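Local coordinates for protein yeast glycogen phosphorylase (Saccharomyces cerevisiae, PDB 1YGP) that is a glycogen phosphorylase of the carbohydrate phosphorylase family, a GT-B-clan protein that carries pyridoxal-5'-phosphate, at residues E376-L381 and L428-D433; L246-W251 and L384-W389; L372-L377 and V476-V481. One frame throughout, in Å; residues are numbered along the deposited sequence.

Contact 1 of 3, residues E376-L381 and L428-D433; sequences ELQRVL and LEIIYD
Ile430 drives both branches of its side chain into helix 372-384, between Gln378 and Arg379, and the apolar part of this contact rests on that one residue. Its CG2 methyl meets the aliphatic stem of Gln378, with CG2 3.6 Å from Gln378 CG. The side chains of Ile430 and Arg379 cross at about a right angle, and Ile430 CD1 reaches the backbone, 3.5 Å from Arg379 CA and 3.6 Å from Arg379 CB. With chi1 at -57°, CG1 of Ile430 stands beside its own backbone N and CG2 beside its carbonyl carbon, which splits the two methyl ends between the two neighbours. Arg379 CA and Ile430 CA are the nearest such pair, 7.3 Å apart.

No ion pair crosses the contact; the one within 376-381 joins Arg379 to Glu376. Beyond CB and CG the Arg379 chain leads away from Ile430, bends at chi3 (68°), and brings its guanidinium side-on to the Glu376 carboxylate, one turn back. Arg379 NE binds Glu376 OE1 at 3.0 Å, coming from above the carboxylate plane with the oxygen almost in the guanidinium plane; Arg379 NH2 reaches Glu376 OE2, also at 3.0 Å, on the syn side but tilted from both planes. Two bonds to two oxygens should restrict rotation of both groups, and Tyr333 OH adds a further hydrogen bond to OE1. The negative charge of this buried glutamate is thus probably well compensated.

Among uncharged polar groups, Gln378 sends NE2 to Trp389 O in a weak hydrogen bond, while its side chain also touches Ala392, Trp393 and Val396 of helix 389-399. No hydrogen bond joins the two segments. The arrangement is helix-on-helix packing in the N-terminal part of a GT-B fold, with helix 425-445 laid against a helix that follows a strand of the large mixed sheet.

Contact 2 of 3, residues L246-W251 and L384-W389; sequences LSASQW and LEKLDW
Leu246 sets a methyl over one face of the Trp389 indole, a CH-pi contact in which CD1 lies 3.5 Å from the centroid of the five-membered ring and 12° off its normal. The same CD1 is 3.5 Å from Trp389 CG, so the pyrrole part of the indole bears the contact. CG of Trp389 is anti to the backbone N (chi1 -159°), extending the ring toward 246-251.

A second pair forms nearby: Ala248 CB sits 3.7 Å from Lys386 CD, alongside the aliphatic stretch of the lysine. Bends at chi2 and chi4 turn Lys386 NZ back to the C-terminal end of helix 372-384, where it binds Asp383 O and, at 3.2 Å from above the carbonyl plane, Leu384 O.

In the next shell, Phe437 meets the Trp389 ring edge-to-face, while Leu246 also rests on Phe437 and Asp433 of helix 425-445. Asp383 OD1 accepts a hydrogen bond from Ser249 N, tying the loop before strand 250-252 to that helix end.

The arrangement is a short loop between consecutive helices: Lys386, with phi 61°, follows the end of helix 372-384, and Asp388, at the N-cap just before helix 389-399, offers OD2 to His390 N in a weak hydrogen bond.

Contact 3 of 3, residues L372-L377 and V476-V481; sequences LAIVEL and VGSHKV
Ser478 OG is hydrogen-bonded to Ala474 O, one turn back in helix 470-477, and across the contact Ile374 CD1 makes only a long van der Waals approach to Ser478 OG, at 4.4 Å. The hydroxyl of buried Ser478 is therefore satisfied by its own helix end, and no hydrogen bond joins the two segments.

The rest is apolar. The CG2 branch of Ile374 faces Gly477, with CG2 4.2 Å from Gly477 CA; glycine has no side chain to interpose, and the helix meets bare backbone. The closest CA pair reflects this, Ile374 CA lying 6.3 Å from Gly477 CA. With CG1 beside the backbone N (chi1 -77°) and CG2 beside the carbonyl carbon, Ile374 presents its two branches to successive residues, CG2 to Gly477 and CD1 to Ser478.

Phe400 of strand 400-404 touches both Ile374 and Ser478, and Trp393 and Val396 of helix 389-399 also pack on the isoleucine. Ser478 is the first residue to leave helical angles, and the chain goes on into the strand that pairs in parallel with 400-404. The contact thus packs a helix-to-strand junction against helix 372-384, as expected of the alternating helices and parallel strands in a Rossmann-like GT-B domain.

Contacts 1 and 3 are buried and share helix 372-384, which meets helix 425-445 and, about one turn earlier, the junction of helix 470-477 with the strand after it. Contact 2 is only partly buried and lies farthest from the chain centre, about 37 Å between centres, against about 30 Å for contact 1 and 23 Å for contact 3. Contact 2 holds the turn that ends the shared helix, and it adjoins contact 1, where Gln378 NE2 packs 3.3 Å from Trp389 CE2. Contacts 1 and 3 rest on isoleucine methyls, contact 1 adding an intrahelical salt bridge, whereas contact 2 sets a leucine methyl on a buried indole face and an alanine on an exposed lysine stem.

Contact 1 of 3, residues E376-L381 and L428-D433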
ATOM      1  N   GLU A 376     -26.082  -2.566  18.427  1.00 16.72           N
ATOM      2  CA  GLU A 376     -24.890  -1.913  18.924  1.00 14.25           C
ATOM      3  C   GLU A 376     -25.219  -0.565  19.567  1.00 16.42           C
ATOM      4  O   GLU A 376     -24.669  -0.310  20.649  1.00 18.41           O
ATOM      5  CB  GLU A 376     -23.927  -1.746  17.761  1.00 13.18           C
ATOM      6  CG  GLU A 376     -22.673  -0.913  18.011  1.00 10.45           C
ATOM      7  CD  GLU A 376     -21.641  -1.497  18.969  1.00 14.13           C
ATOM      8  OE1 GLU A 376     -21.728  -2.663  19.343  1.00  4.80           O
ATOM      9  OE2 GLU A 376     -20.723  -0.761  19.329  1.00 15.15           O
ATOM     10  N   LEU A 377     -26.089   0.305  19.003  1.00 12.08           N
ATOM     11  CA  LEU A 377     -26.397   1.568  19.646  1.00  8.18           C
ATOM     12  C   LEU A 377     -27.065   1.218  20.962  1.00 10.06           C
ATOM     13  O   LEU A 377     -26.659   1.757  21.994  1.00 15.64           O
ATOM     14  CB  LEU A 377     -27.337   2.436  18.806  1.00  7.95           C
ATOM     15  CG  LEU A 377     -27.713   3.839  19.351  1.00  7.79           C
ATOM     16  CD1 LEU A 377     -26.468   4.582  19.807  1.00  7.23           C
ATOM     17  CD2 LEU A 377     -28.428   4.631  18.275  1.00  2.00           C
ATOM     18  N   GLN A 378     -27.976   0.245  21.010  1.00  9.85           N
ATOM     19  CA  GLN A 378     -28.574  -0.152  22.280  1.00 12.03           C
ATOM     20  C   GLN A 378     -27.495  -0.625  23.259  1.00 14.75           C
ATOM     21  O   GLN A 378     -27.471  -0.160  24.407  1.00 13.30           O
ATOM     22  CB  GLN A 378     -29.589  -1.253  22.028  1.00 10.05           C
ATOM     23  CG  GLN A 378     -30.358  -1.711  23.244  1.00 11.24           C
ATOM     24  CD  GLN A 378     -31.279  -0.693  23.883  1.00 18.71           C
ATOM     25  OE1 GLN A 378     -31.387   0.466  23.490  1.00 19.46           O
ATOM     26  NE2 GLN A 378     -32.000  -1.125  24.907  1.00 18.65           N
ATOM     27  N   ARG A 379     -26.563  -1.484  22.803  1.00 14.17           N
ATOM     28  CA  ARG A 379     -25.462  -1.933  23.626  1.00 12.48           C
ATOM     29  C   ARG A 379     -24.645  -0.767  24.183  1.00 15.14           C
ATOM     30  O   ARG A 379     -24.404  -0.749  25.396  1.00 14.26           O
ATOM     31  CB  ARG A 379     -24.510  -2.835  22.844  1.00 11.02           C
ATOM     32  CG  ARG A 379     -23.409  -3.409  23.753  1.00  9.74           C
ATOM     33  CD  ARG A 379     -22.340  -4.266  23.082  1.00 11.46           C
ATOM     34  NE  ARG A 379     -21.494  -3.476  22.211  1.00  7.82           N
ATOM     35  CZ  ARG A 379     -20.465  -2.790  22.691  1.00 11.65           C
ATOM     36  NH1 ARG A 379     -20.144  -2.811  23.988  1.00 16.86           N
ATOM     37  NH2 ARG A 379     -19.803  -1.988  21.872  1.00  4.09           N
ATOM     38  N   VAL A 380     -24.230   0.247  23.419  1.00 15.89           N
ATOM     39  CA  VAL A 380     -23.368   1.246  24.018  1.00 18.70           C
ATOM     40  C   VAL A 380     -24.185   2.131  24.936  1.00 23.45           C
ATOM     41  O   VAL A 380     -23.688   2.439  26.028  1.00 26.16           O
ATOM     42  CB  VAL A 380     -22.645   2.132  22.967  1.00 15.00           C
ATOM     43  CG1 VAL A 380     -21.949   1.218  22.000  1.00 13.31           C
ATOM     44  CG2 VAL A 380     -23.575   2.991  22.180  1.00 16.51           C
ATOM     45  N   LEU A 381     -25.435   2.500  24.597  1.00 22.86           N
ATOM     46  CA  LEU A 381     -26.205   3.376  25.469  1.00 21.42           C
ATOM     47  C   LEU A 381     -26.496   2.698  26.798  1.00 20.70           C
ATOM     48  O   LEU A 381     -26.389   3.338  27.839  1.00 26.37           O
ATOM     49  CB  LEU A 381     -27.527   3.788  24.832  1.00 12.24           C
ATOM     50  CG  LEU A 381     -27.510   4.743  23.660  1.00  7.99           C
ATOM     51  CD1 LEU A 381     -28.951   5.060  23.336  1.00 10.04           C
ATOM     52  CD2 LEU A 381     -26.775   6.040  23.973  1.00  9.44           C
ATOM     53  N   LEU A 428     -26.216 -10.954  21.391  1.00 10.50           N
ATOM     54  CA  LEU A 428     -27.276 -11.955  21.482  1.00 15.00           C
ATOM     55  C   LEU A 428     -28.208 -11.671  22.666  1.00 17.94           C
ATOM     56  O   LEU A 428     -29.429 -11.806  22.573  1.00 23.39           O
ATOM     57  CB  LEU A 428     -26.740 -13.355  21.706  1.00 10.88           C
ATOM     58  CG  LEU A 428     -27.381 -14.468  20.902  1.00 12.26           C
ATOM     59  CD1 LEU A 428     -27.026 -15.732  21.616  1.00 17.61           C
ATOM     60  CD2 LEU A 428     -28.888 -14.403  20.829  1.00 12.72           C
ATOM     61  N   GLU A 429     -27.662 -11.293  23.819  1.00 21.29           N
ATOM     62  CA  GLU A 429     -28.447 -10.992  24.999  1.00 17.45           C
ATOM     63  C   GLU A 429     -29.445  -9.890  24.672  1.00 17.48           C
ATOM     64  O   GLU A 429     -30.656 -10.035  24.878  1.00 21.17           O
ATOM     65  CB  GLU A 429     -27.535 -10.533  26.115  1.00 14.70           C
ATOM     66  CG  GLU A 429     -26.609 -11.557  26.734  1.00 14.95           C
ATOM     67  CD  GLU A 429     -25.866 -11.082  27.992  1.00 24.36           C
ATOM     68  OE1 GLU A 429     -25.993  -9.922  28.405  1.00 25.40           O
ATOM     69  OE2 GLU A 429     -25.145 -11.895  28.581  1.00 26.84           O
ATOM     70  N   ILE A 430     -28.978  -8.792  24.086  1.00 15.04           N
ATOM     71  CA  ILE A 430     -29.868  -7.690  23.766  1.00 11.43           C
ATOM     72  C   ILE A 430     -30.880  -8.125  22.695  1.00 12.70           C
ATOM     73  O   ILE A 430     -32.051  -7.735  22.800  1.00 12.02           O
ATOM     74  CB  ILE A 430     -28.983  -6.471  23.340  1.00  8.75           C
ATOM     75  CG1 ILE A 430     -27.999  -6.129  24.454  1.00  6.88           C
ATOM     76  CG2 ILE A 430     -29.833  -5.234  23.149  1.00  6.52           C
ATOM     77  CD1 ILE A 430     -27.009  -4.997  24.189  1.00  2.08           C
ATOM     78  N   ILE A 431     -30.553  -8.990  21.721  1.00 10.38           N
ATOM     79  CA  ILE A 431     -31.558  -9.400  20.748  1.00 12.96           C
ATOM     80  C   ILE A 431     -32.640 -10.223  21.434  1.00 16.06           C
ATOM     81  O   ILE A 431     -33.828 -10.050  21.124  1.00 21.90           O
ATOM     82  CB  ILE A 431     -30.910 -10.197  19.599  1.00  9.68           C
ATOM     83  CG1 ILE A 431     -29.945  -9.255  18.890  1.00 14.44           C
ATOM     84  CG2 ILE A 431     -31.949 -10.683  18.578  1.00  8.40           C
ATOM     85  CD1 ILE A 431     -29.121  -9.837  17.725  1.00 21.92           C
ATOM     86  N   TYR A 432     -32.300 -11.075  22.406  1.00 14.97           N
ATOM     87  CA  TYR A 432     -33.327 -11.793  23.141  1.00 10.26           C
ATOM     88  C   TYR A 432     -34.195 -10.809  23.907  1.00 12.26           C
ATOM     89  O   TYR A 432     -35.422 -10.908  23.825  1.00 12.42           O
ATOM     90  CB  TYR A 432     -32.686 -12.789  24.093  1.00  2.00           C
ATOM     91  CG  TYR A 432     -32.252 -14.086  23.415  1.00  2.83           C
ATOM     92  CD1 TYR A 432     -32.831 -14.460  22.204  1.00  3.02           C
ATOM     93  CD2 TYR A 432     -31.322 -14.937  24.024  1.00  2.00           C
ATOM     94  CE1 TYR A 432     -32.510 -15.664  21.607  1.00  3.47           C
ATOM     95  CE2 TYR A 432     -30.991 -16.147  23.422  1.00  4.58           C
ATOM     96  CZ  TYR A 432     -31.595 -16.498  22.210  1.00  9.01           C
ATOM     97  OH  TYR A 432     -31.288 -17.685  21.573  1.00 16.19           O
ATOM     98  N   ASP A 433     -33.621  -9.801  24.567  1.00 12.62           N
ATOM     99  CA  ASP A 433     -34.415  -8.813  25.284  1.00 18.06           C
ATOM    100  C   ASP A 433     -35.359  -8.010  24.411  1.00 18.64           C
ATOM    101  O   ASP A 433     -36.555  -7.919  24.708  1.00 22.26           O
ATOM    102  CB  ASP A 433     -33.525  -7.829  26.006  1.00 22.55           C
ATOM    103  CG  ASP A 433     -32.950  -8.293  27.338  1.00 27.14           C
ATOM    104  OD1 ASP A 433     -32.937  -9.488  27.650  1.00 27.01           O
ATOM    105  OD2 ASP A 433     -32.494  -7.419  28.069  1.00 31.86           O
TER

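Contact 2 of 3, residues L246-W251 and L384-W389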
ATOM      1  N   LEU A 246     -30.941  -6.825  31.066  1.00 24.72           N
ATOM      2  CA  LEU A 246     -31.326  -5.425  31.000  1.00 20.80           C
ATOM      3  C   LEU A 246     -30.298  -4.468  31.575  1.00 20.60           C
ATOM      4  O   LEU A 246     -30.327  -3.278  31.267  1.00 21.82           O
ATOM      5  CB  LEU A 246     -32.634  -5.166  31.751  1.00 21.94           C
ATOM      6  CG  LEU A 246     -34.082  -5.548  31.363  1.00 25.37           C
ATOM      7  CD1 LEU A 246     -34.319  -5.123  29.940  1.00 24.49           C
ATOM      8  CD2 LEU A 246     -34.340  -7.041  31.464  1.00 28.97           C
ATOM      9  N   SER A 247     -29.383  -4.965  32.397  1.00 21.11           N
ATOM     10  CA  SER A 247     -28.498  -4.103  33.137  1.00 22.53           C
ATOM     11  C   SER A 247     -27.185  -3.870  32.445  1.00 23.88           C
ATOM     12  O   SER A 247     -26.730  -4.686  31.647  1.00 24.82           O
ATOM     13  CB  SER A 247     -28.248  -4.717  34.485  1.00 21.32           C
ATOM     14  OG  SER A 247     -27.638  -3.743  35.311  1.00 34.07           O
ATOM     15  N   ALA A 248     -26.523  -2.773  32.809  1.00 24.88           N
ATOM     16  CA  ALA A 248     -25.211  -2.479  32.262  1.00 25.42           C
ATOM     17  C   ALA A 248     -24.315  -3.663  32.593  1.00 26.80           C
ATOM     18  O   ALA A 248     -24.152  -4.046  33.749  1.00 30.04           O
ATOM     19  CB  ALA A 248     -24.648  -1.238  32.898  1.00 23.34           C
ATOM     20  N   SER A 249     -23.873  -4.308  31.531  1.00 29.69           N
ATOM     21  CA  SER A 249     -23.069  -5.506  31.620  1.00 30.07           C
ATOM     22  C   SER A 249     -21.690  -5.251  31.040  1.00 26.29           C
ATOM     23  O   SER A 249     -21.513  -4.275  30.313  1.00 25.61           O
ATOM     24  CB  SER A 249     -23.769  -6.593  30.850  1.00 34.36           C
ATOM     25  OG  SER A 249     -25.076  -6.847  31.338  1.00 38.32           O
ATOM     26  N   GLN A 250     -20.702  -6.088  31.331  1.00 25.00           N
ATOM     27  CA  GLN A 250     -19.371  -5.896  30.805  1.00 24.15           C
ATOM     28  C   GLN A 250     -19.035  -7.013  29.837  1.00 24.25           C
ATOM     29  O   GLN A 250     -19.126  -8.210  30.151  1.00 22.99           O
ATOM     30  CB  GLN A 250     -18.336  -5.903  31.926  1.00 21.98           C
ATOM     31  N   TRP A 251     -18.708  -6.602  28.614  1.00 22.04           N
ATOM     32  CA  TRP A 251     -18.258  -7.540  27.606  1.00 20.12           C
ATOM     33  C   TRP A 251     -16.736  -7.548  27.706  1.00 21.33           C
ATOM     34  O   TRP A 251     -16.050  -6.545  27.474  1.00 14.64           O
ATOM     35  CB  TRP A 251     -18.705  -7.080  26.221  1.00 13.03           C
ATOM     36  CG  TRP A 251     -18.337  -7.985  25.045  1.00 14.04           C
ATOM     37  CD1 TRP A 251     -17.864  -9.275  25.164  1.00 14.54           C
ATOM     38  CD2 TRP A 251     -18.423  -7.600  23.736  1.00 15.44           C
ATOM     39  NE1 TRP A 251     -17.646  -9.696  23.941  1.00  8.78           N
ATOM     40  CE2 TRP A 251     -17.961  -8.739  23.061  1.00 12.28           C
ATOM     41  CE3 TRP A 251     -18.817  -6.461  23.036  1.00 15.27           C
ATOM     42  CZ2 TRP A 251     -17.885  -8.749  21.678  1.00 12.74           C
ATOM     43  CZ3 TRP A 251     -18.738  -6.476  21.647  1.00 16.03           C
ATOM     44  CH2 TRP A 251     -18.276  -7.608  20.978  1.00 14.56           C
ATOM     45  N   LEU A 384     -22.232   1.235  28.248  1.00 20.78           N
ATOM     46  CA  LEU A 384     -21.180   2.211  28.471  1.00 20.26           C
ATOM     47  C   LEU A 384     -21.797   3.497  28.978  1.00 21.91           C
ATOM     48  O   LEU A 384     -21.392   4.031  29.999  1.00 24.63           O
ATOM     49  CB  LEU A 384     -20.436   2.465  27.167  1.00 16.90           C
ATOM     50  CG  LEU A 384     -19.961   1.258  26.386  1.00 15.39           C
ATOM     51  CD1 LEU A 384     -19.583   1.699  25.013  1.00 20.69           C
ATOM     52  CD2 LEU A 384     -18.759   0.624  27.042  1.00 23.80           C
ATOM     53  N   GLU A 385     -22.800   4.009  28.270  1.00 22.34           N
ATOM     54  CA  GLU A 385     -23.437   5.258  28.631  1.00 21.12           C
ATOM     55  C   GLU A 385     -24.437   5.187  29.790  1.00 16.95           C
ATOM     56  O   GLU A 385     -24.897   6.231  30.257  1.00 17.39           O
ATOM     57  CB  GLU A 385     -24.095   5.795  27.376  1.00 21.71           C
ATOM     58  CG  GLU A 385     -23.576   7.182  27.034  1.00 27.82           C
ATOM     59  CD  GLU A 385     -22.110   7.308  26.636  1.00 29.66           C
ATOM     60  OE1 GLU A 385     -21.718   6.870  25.551  1.00 30.67           O
ATOM     61  OE2 GLU A 385     -21.359   7.876  27.420  1.00 31.02           O
ATOM     62  N   LYS A 386     -24.799   3.985  30.247  1.00 10.56           N
ATOM     63  CA  LYS A 386     -25.640   3.767  31.406  1.00 13.99           C
ATOM     64  C   LYS A 386     -27.059   4.339  31.361  1.00 17.20           C
ATOM     65  O   LYS A 386     -27.588   4.841  32.374  1.00 18.86           O
ATOM     66  CB  LYS A 386     -24.912   4.312  32.637  1.00 12.66           C
ATOM     67  CG  LYS A 386     -23.514   3.807  32.878  1.00 15.35           C
ATOM     68  CD  LYS A 386     -23.543   2.318  33.137  1.00 19.48           C
ATOM     69  CE  LYS A 386     -22.179   1.854  33.592  1.00 21.68           C
ATOM     70  NZ  LYS A 386     -21.197   2.206  32.586  1.00 28.32           N
ATOM     71  N   LEU A 387     -27.730   4.317  30.203  1.00 15.08           N
ATOM     72  CA  LEU A 387     -29.098   4.804  30.176  1.00 13.18           C
ATOM     73  C   LEU A 387     -30.004   3.662  30.607  1.00 16.92           C
ATOM     74  O   LEU A 387     -29.582   2.519  30.814  1.00 18.58           O
ATOM     75  CB  LEU A 387     -29.532   5.264  28.797  1.00  9.53           C
ATOM     76  CG  LEU A 387     -28.865   6.465  28.120  1.00 12.48           C
ATOM     77  CD1 LEU A 387     -29.910   7.117  27.243  1.00 12.12           C
ATOM     78  CD2 LEU A 387     -28.438   7.545  29.091  1.00 13.13           C
ATOM     79  N   ASP A 388     -31.268   3.967  30.857  1.00 17.88           N
ATOM     80  CA  ASP A 388     -32.222   2.934  31.180  1.00 18.71           C
ATOM     81  C   ASP A 388     -32.442   2.153  29.893  1.00 17.39           C
ATOM     82  O   ASP A 388     -32.502   2.744  28.806  1.00 11.35           O
ATOM     83  CB  ASP A 388     -33.529   3.578  31.643  1.00 33.14           C
ATOM     84  CG  ASP A 388     -34.671   2.603  31.915  1.00 42.72           C
ATOM     85  OD1 ASP A 388     -34.470   1.665  32.694  1.00 51.19           O
ATOM     86  OD2 ASP A 388     -35.752   2.784  31.339  1.00 45.45           O
ATOM     87  N   TRP A 389     -32.653   0.844  30.006  1.00 17.14           N
ATOM     88  CA  TRP A 389     -32.899   0.014  28.839  1.00 17.44           C
ATOM     89  C   TRP A 389     -34.044   0.593  28.039  1.00 18.52           C
ATOM     90  O   TRP A 389     -33.962   0.747  26.823  1.00 23.96           O
ATOM     91  CB  TRP A 389     -33.259  -1.402  29.238  1.00 12.74           C
ATOM     92  CG  TRP A 389     -33.040  -2.422  28.135  1.00 17.62           C
ATOM     93  CD1 TRP A 389     -31.910  -3.200  28.129  1.00 20.19           C
ATOM     94  CD2 TRP A 389     -33.887  -2.715  27.094  1.00 18.63           C
ATOM     95  NE1 TRP A 389     -32.032  -3.997  27.097  1.00 18.47           N
ATOM     96  CE2 TRP A 389     -33.187  -3.745  26.451  1.00 19.77           C
ATOM     97  CE3 TRP A 389     -35.115  -2.277  26.596  1.00 17.89           C
ATOM     98  CZ2 TRP A 389     -33.712  -4.341  25.307  1.00 18.82           C
ATOM     99  CZ3 TRP A 389     -35.640  -2.869  25.452  1.00 16.71           C
ATOM    100  CH2 TRP A 389     -34.942  -3.893  24.815  1.00 21.78           C
TER

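Contact 3 of 3, residues L372-L377 and V476-V481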
ATOM      1  N   LEU A 372     -27.018  -4.881  12.609  1.00  9.92           N
ATOM      2  CA  LEU A 372     -26.275  -4.904  13.867  1.00 10.85           C
ATOM      3  C   LEU A 372     -26.028  -3.513  14.445  1.00 13.53           C
ATOM      4  O   LEU A 372     -25.878  -3.404  15.665  1.00 18.20           O
ATOM      5  CB  LEU A 372     -24.920  -5.615  13.693  1.00  8.99           C
ATOM      6  CG  LEU A 372     -24.878  -7.149  13.886  1.00  4.79           C
ATOM      7  CD1 LEU A 372     -23.499  -7.677  13.597  1.00  6.39           C
ATOM      8  CD2 LEU A 372     -25.191  -7.508  15.314  1.00  2.00           C
ATOM      9  N   ALA A 373     -26.048  -2.431  13.648  1.00 11.16           N
ATOM     10  CA  ALA A 373     -25.927  -1.076  14.161  1.00  8.81           C
ATOM     11  C   ALA A 373     -27.011  -0.754  15.181  1.00 11.41           C
ATOM     12  O   ALA A 373     -26.751  -0.025  16.133  1.00 13.78           O
ATOM     13  CB  ALA A 373     -26.053  -0.069  13.044  1.00  8.22           C
ATOM     14  N   ILE A 374     -28.230  -1.299  15.035  1.00 12.90           N
ATOM     15  CA  ILE A 374     -29.348  -1.120  15.981  1.00 11.33           C
ATOM     16  C   ILE A 374     -28.953  -1.687  17.356  1.00 14.49           C
ATOM     17  O   ILE A 374     -28.896  -1.000  18.385  1.00 16.35           O
ATOM     18  CB  ILE A 374     -30.611  -1.855  15.385  1.00  5.28           C
ATOM     19  CG1 ILE A 374     -31.219  -1.018  14.294  1.00  6.84           C
ATOM     20  CG2 ILE A 374     -31.668  -2.102  16.425  1.00  2.00           C
ATOM     21  CD1 ILE A 374     -32.049  -1.849  13.303  1.00 12.78           C
ATOM     22  N   VAL A 375     -28.592  -2.971  17.343  1.00  9.95           N
ATOM     23  CA  VAL A 375     -28.231  -3.712  18.533  1.00 10.44           C
ATOM     24  C   VAL A 375     -27.006  -3.111  19.215  1.00 12.82           C
ATOM     25  O   VAL A 375     -26.837  -3.180  20.429  1.00 15.09           O
ATOM     26  CB  VAL A 375     -27.990  -5.157  18.099  1.00  9.05           C
ATOM     27  CG1 VAL A 375     -27.679  -6.032  19.286  1.00 18.90           C
ATOM     28  CG2 VAL A 375     -29.243  -5.710  17.487  1.00 12.90           C
ATOM     29  N   GLU A 376     -26.082  -2.566  18.427  1.00 16.72           N
ATOM     30  CA  GLU A 376     -24.890  -1.913  18.924  1.00 14.25           C
ATOM     31  C   GLU A 376     -25.219  -0.565  19.567  1.00 16.42           C
ATOM     32  O   GLU A 376     -24.669  -0.310  20.649  1.00 18.41           O
ATOM     33  CB  GLU A 376     -23.927  -1.746  17.761  1.00 13.18           C
ATOM     34  CG  GLU A 376     -22.673  -0.913  18.011  1.00 10.45           C
ATOM     35  CD  GLU A 376     -21.641  -1.497  18.969  1.00 14.13           C
ATOM     36  OE1 GLU A 376     -21.728  -2.663  19.343  1.00  4.80           O
ATOM     37  OE2 GLU A 376     -20.723  -0.761  19.329  1.00 15.15           O
ATOM     38  N   LEU A 377     -26.089   0.305  19.003  1.00 12.08           N
ATOM     39  CA  LEU A 377     -26.397   1.568  19.646  1.00  8.18           C
ATOM     40  C   LEU A 377     -27.065   1.218  20.962  1.00 10.06           C
ATOM     41  O   LEU A 377     -26.659   1.757  21.994  1.00 15.64           O
ATOM     42  CB  LEU A 377     -27.337   2.436  18.806  1.00  7.95           C
ATOM     43  CG  LEU A 377     -27.713   3.839  19.351  1.00  7.79           C
ATOM     44  CD1 LEU A 377     -26.468   4.582  19.807  1.00  7.23           C
ATOM     45  CD2 LEU A 377     -28.428   4.631  18.275  1.00  2.00           C
ATOM     46  N   VAL A 476     -38.486  -3.937  13.712  1.00 11.54           N
ATOM     47  CA  VAL A 476     -38.663  -3.597  15.117  1.00 12.61           C
ATOM     48  C   VAL A 476     -37.729  -2.481  15.592  1.00 13.06           C
ATOM     49  O   VAL A 476     -38.139  -1.733  16.482  1.00 18.00           O
ATOM     50  CB  VAL A 476     -38.466  -4.884  15.958  1.00 10.64           C
ATOM     51  CG1 VAL A 476     -38.488  -4.617  17.434  1.00 11.29           C
ATOM     52  CG2 VAL A 476     -39.628  -5.811  15.691  1.00 12.67           C
ATOM     53  N   GLY A 477     -36.515  -2.305  15.058  1.00 11.06           N
ATOM     54  CA  GLY A 477     -35.642  -1.225  15.509  1.00 12.07           C
ATOM     55  C   GLY A 477     -35.749   0.094  14.738  1.00 12.86           C
ATOM     56  O   GLY A 477     -35.156   1.093  15.150  1.00 15.36           O
ATOM     57  N   SER A 478     -36.463   0.157  13.618  1.00 13.88           N
ATOM     58  CA  SER A 478     -36.518   1.358  12.799  1.00 13.36           C
ATOM     59  C   SER A 478     -37.803   2.148  12.992  1.00 14.07           C
ATOM     60  O   SER A 478     -38.829   1.592  13.384  1.00 16.19           O
ATOM     61  CB  SER A 478     -36.440   0.981  11.348  1.00 12.48           C
ATOM     62  OG  SER A 478     -35.285   0.219  11.073  1.00 16.72           O
ATOM     63  N   HIS A 479     -37.825   3.446  12.715  1.00 11.00           N
ATOM     64  CA  HIS A 479     -39.092   4.132  12.731  1.00 10.90           C
ATOM     65  C   HIS A 479     -39.711   4.181  11.343  1.00 16.23           C
ATOM     66  O   HIS A 479     -40.774   4.787  11.189  1.00 20.23           O
ATOM     67  CB  HIS A 479     -38.941   5.544  13.238  1.00  6.93           C
ATOM     68  CG  HIS A 479     -38.303   6.528  12.281  1.00  7.93           C
ATOM     69  ND1 HIS A 479     -37.021   6.830  12.221  1.00 13.74           N
ATOM     70  CD2 HIS A 479     -38.967   7.297  11.353  1.00  9.49           C
ATOM     71  CE1 HIS A 479     -36.866   7.756  11.304  1.00 14.36           C
ATOM     72  NE2 HIS A 479     -38.041   8.026  10.788  1.00 12.95           N
ATOM     73  N   LYS A 480     -39.086   3.683  10.277  1.00 18.44           N
ATOM     74  CA  LYS A 480     -39.702   3.755   8.957  1.00 16.49           C
ATOM     75  C   LYS A 480     -39.134   2.623   8.142  1.00 16.97           C
ATOM     76  O   LYS A 480     -37.939   2.361   8.340  1.00 23.99           O
ATOM     77  CB  LYS A 480     -39.353   5.071   8.308  1.00 12.43           C
ATOM     78  CG  LYS A 480     -40.127   5.379   7.043  1.00 15.64           C
ATOM     79  CD  LYS A 480     -41.573   5.652   7.372  1.00 24.22           C
ATOM     80  CE  LYS A 480     -41.717   6.875   8.256  1.00 25.81           C
ATOM     81  NZ  LYS A 480     -43.112   7.045   8.606  1.00 33.90           N
ATOM     82  N   VAL A 481     -39.879   1.888   7.310  1.00 14.53           N
ATOM     83  CA  VAL A 481     -39.240   0.939   6.398  1.00 12.92           C
ATOM     84  C   VAL A 481     -39.749   1.348   5.023  1.00 11.48           C
ATOM     85  O   VAL A 481     -40.828   1.934   4.909  1.00 10.38           O
ATOM     86  CB  VAL A 481     -39.559  -0.602   6.715  1.00 11.83           C
ATOM     87  CG1 VAL A 481     -40.365  -0.683   7.989  1.00 15.21           C
ATOM     88  CG2 VAL A 481     -40.249  -1.314   5.559  1.00 10.82           C
TER